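Putative uncharacterized protein (Paracoccus denitrificans, PDB 3DML) probably acts as a periplasmic thiol-disulfide oxidoreductase of the thioredoxin fold, exchanging disulfides with partner proteins in chemotrophic sulfur oxidation. Local coordinates at residues Phe76-Phe80 against Arg91-Tyr95. Coordinates in Å, arbitrary orientation, origin at the centre of the assembly. Residues are numbered along the deposited sequence.
Sequences FTPTF and RLEGY
Three backbone hydrogen bonds join Phe76-Phe80 to Arg91-Tyr95 in antiparallel register: Phe80 N to Leu92 O (2.8 Å), Leu92 N to Phe80 O (2.9 Å) and Gly94 N to Pro78 O (2.8 Å). Thr79 and Glu93 form the non-hydrogen-bonded pair between them, CA to CA 4.4 Å. On their face, Thr79 OG1 (chi1 m) donates to Phe76 O (2.5 Å), closing the turn around the cis peptide bond before Pro78; a water bridges Thr79 OG1 (2.8 Å) and Glu93 OE2 (2.5 Å). Glu93 OE2 forms its stronger salt bridge with Arg72; Arg91 NH1, whose guanidinium also bonds Arg72 O, is a longer partner at 3.6 Å. Gly94 takes phi 94° and psi 173°, where a CB would jam against Glu93 O; Phe76 CE2 packs on its CA at 3.5 Å. Pro78 CG rests on Tyr95 CB (3.9 Å). On the opposite face, Phe80 and Leu92, both chi1 m, pack CB to CB at 4.3 Å and reach Phe101 of helix 98-112. The pairing belongs to the C-terminal beta hairpin of the thioredoxin fold; the preceding cis-proline loop sets Pro78 against Cys33 of the CxxC motif, reduced here, an arrangement characteristic of the thioredoxin-family active site.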
ATOM      1  N   PHE A  76      10.960  -2.973  -3.859  1.00 14.22           N
ATOM      2  CA  PHE A  76      10.319  -2.741  -5.145  1.00 14.10           C
ATOM      3  C   PHE A  76       9.360  -1.599  -4.936  1.00 13.49           C
ATOM      4  O   PHE A  76       8.768  -1.499  -3.877  1.00 13.83           O
ATOM      5  CB  PHE A  76       9.533  -3.981  -5.616  1.00 14.28           C
ATOM      6  CG  PHE A  76       8.984  -3.845  -7.013  1.00 13.27           C
ATOM      7  CD1 PHE A  76       9.745  -4.251  -8.112  1.00 15.68           C
ATOM      8  CD2 PHE A  76       7.710  -3.311  -7.225  1.00 14.65           C
ATOM      9  CE1 PHE A  76       9.222  -4.111  -9.426  1.00 16.47           C
ATOM     10  CE2 PHE A  76       7.185  -3.171  -8.526  1.00 15.22           C
ATOM     11  CZ  PHE A  76       7.949  -3.554  -9.615  1.00 13.87           C
ATOM     12  N   THR A  77       9.267  -0.690  -5.901  1.00 13.04           N
ATOM     13  CA  THR A  77       8.213   0.328  -5.864  1.00 13.54           C
ATOM     14  C   THR A  77       7.352   0.266  -7.142  1.00 13.95           C
ATOM     15  O   THR A  77       7.892   0.076  -8.231  1.00 14.60           O
ATOM     16  CB  THR A  77       8.785   1.754  -5.737  1.00 13.20           C
ATOM     17  OG1 THR A  77       9.622   2.034  -6.859  1.00 13.82           O
ATOM     18  CG2 THR A  77       9.600   1.915  -4.447  1.00 12.97           C
ATOM     19  N   PRO A  78       6.018   0.430  -7.014  1.00 13.95           N
ATOM     20  CA  PRO A  78       5.289   0.642  -5.759  1.00 13.40           C
ATOM     21  C   PRO A  78       5.122  -0.659  -4.982  1.00 13.63           C
ATOM     22  O   PRO A  78       4.922  -1.728  -5.572  1.00 13.70           O
ATOM     23  CB  PRO A  78       3.913   1.153  -6.226  1.00 13.99           C
ATOM     24  CG  PRO A  78       3.741   0.535  -7.592  1.00 13.80           C
ATOM     25  CD  PRO A  78       5.109   0.350  -8.182  1.00 13.86           C
ATOM     26  N   THR A  79       5.214  -0.571  -3.662  1.00 12.71           N
ATOM     27  CA  THR A  79       4.819  -1.698  -2.805  1.00 11.29           C
ATOM     28  C   THR A  79       3.746  -1.174  -1.868  1.00 10.98           C
ATOM     29  O   THR A  79       3.885  -0.078  -1.318  1.00 10.91           O
ATOM     30  CB  THR A  79       6.016  -2.238  -1.983  1.00 11.67           C
ATOM     31  OG1 THR A  79       6.939  -2.887  -2.867  1.00 12.20           O
ATOM     32  CG2 THR A  79       5.562  -3.257  -0.914  1.00 10.84           C
ATOM     33  N   PHE A  80       2.703  -1.957  -1.657  1.00 10.31           N
ATOM     34  CA  PHE A  80       1.627  -1.555  -0.763  1.00 10.77           C
ATOM     35  C   PHE A  80       1.613  -2.512   0.409  1.00 11.00           C
ATOM     36  O   PHE A  80       1.393  -3.698   0.208  1.00 11.88           O
ATOM     37  CB  PHE A  80       0.280  -1.615  -1.482  1.00 10.75           C
ATOM     38  CG  PHE A  80       0.235  -0.785  -2.746  1.00 11.37           C
ATOM     39  CD1 PHE A  80      -0.169   0.557  -2.684  1.00 11.84           C
ATOM     40  CD2 PHE A  80       0.603  -1.339  -3.972  1.00 13.23           C
ATOM     41  CE1 PHE A  80      -0.224   1.340  -3.841  1.00 10.44           C
ATOM     42  CE2 PHE A  80       0.569  -0.567  -5.158  1.00 10.96           C
ATOM     43  CZ  PHE A  80       0.154   0.782  -5.079  1.00 12.25           C
ATOM     44  N   ARG A  91       1.259  -7.819   1.951  1.00 10.13           N
ATOM     45  CA  ARG A  91       1.658  -6.776   1.007  1.00 10.79           C
ATOM     46  C   ARG A  91       1.367  -7.163  -0.430  1.00 10.99           C
ATOM     47  O   ARG A  91       1.231  -8.344  -0.761  1.00 10.90           O
ATOM     48  CB  ARG A  91       3.158  -6.429   1.171  1.00 10.43           C
ATOM     49  CG  ARG A  91       4.117  -7.519   0.696  1.00 11.57           C
ATOM     50  CD  ARG A  91       5.564  -6.975   0.681  1.00 12.58           C
ATOM     51  NE  ARG A  91       6.044  -6.633   2.025  1.00 10.97           N
ATOM     52  CZ  ARG A  91       7.260  -6.136   2.285  1.00 10.64           C
ATOM     53  NH1 ARG A  91       8.105  -5.891   1.284  1.00  8.76           N
ATOM     54  NH2 ARG A  91       7.608  -5.855   3.539  1.00 14.03           N
ATOM     55  N   LEU A  92       1.242  -6.142  -1.264  1.00 10.65           N
ATOM     56  CA  LEU A  92       1.158  -6.295  -2.705  1.00 12.76           C
ATOM     57  C   LEU A  92       2.357  -5.564  -3.292  1.00 12.86           C
ATOM     58  O   LEU A  92       2.594  -4.397  -2.964  1.00 12.07           O
ATOM     59  CB  LEU A  92      -0.059  -5.557  -3.238  1.00 13.29           C
ATOM     60  CG  LEU A  92      -1.464  -5.826  -2.784  1.00 18.49           C
ATOM     61  CD1 LEU A  92      -2.357  -4.917  -3.640  1.00 22.24           C
ATOM     62  CD2 LEU A  92      -1.711  -7.297  -3.051  1.00 23.31           C
ATOM     63  N   GLU A  93       3.105  -6.218  -4.174  1.00 12.96           N
ATOM     64  CA  GLU A  93       4.217  -5.534  -4.818  1.00 14.00           C
ATOM     65  C   GLU A  93       3.866  -5.307  -6.285  1.00 14.36           C
ATOM     66  O   GLU A  93       3.531  -6.253  -6.996  1.00 14.75           O
ATOM     67  CB  GLU A  93       5.527  -6.328  -4.657  1.00 14.54           C
ATOM     68  CG  GLU A  93       5.909  -6.544  -3.160  1.00 16.52           C
ATOM     69  CD  GLU A  93       7.187  -7.367  -2.970  1.00 23.41           C
ATOM     70  OE1 GLU A  93       7.307  -8.420  -3.624  1.00 25.04           O
ATOM     71  OE2 GLU A  93       8.053  -6.992  -2.120  1.00 27.91           O
ATOM     72  N   GLY A  94       3.969  -4.057  -6.711  1.00 13.99           N
ATOM     73  CA  GLY A  94       3.704  -3.651  -8.095  1.00 14.32           C
ATOM     74  C   GLY A  94       2.273  -3.170  -8.327  1.00 14.49           C
ATOM     75  O   GLY A  94       1.413  -3.246  -7.433  1.00 15.08           O
ATOM     76  N   TYR A  95       2.041  -2.656  -9.531  1.00 14.29           N
ATOM     77  CA  TYR A  95       0.746  -2.132  -9.926  1.00 14.98           C
ATOM     78  C   TYR A  95       0.477  -2.487 -11.399  1.00 16.09           C
ATOM     79  O   TYR A  95       0.691  -1.668 -12.298  1.00 15.49           O
ATOM     80  CB  TYR A  95       0.650  -0.616  -9.661  1.00 13.83           C
ATOM     81  CG  TYR A  95      -0.652  -0.037 -10.180  1.00 13.69           C
ATOM     82  CD1 TYR A  95      -1.881  -0.547  -9.751  1.00 12.25           C
ATOM     83  CD2 TYR A  95      -0.650   1.010 -11.119  1.00 14.15           C
ATOM     84  CE1 TYR A  95      -3.101  -0.036 -10.244  1.00 11.02           C
ATOM     85  CE2 TYR A  95      -1.863   1.538 -11.613  1.00 13.20           C
ATOM     86  CZ  TYR A  95      -3.077   0.996 -11.165  1.00 13.00           C
ATOM     87  OH  TYR A  95      -4.262   1.476 -11.657  1.00 11.69           O
TER
HETATM   88  O   HOH W   1       8.887  -4.613  -1.760  1.00 17.28           O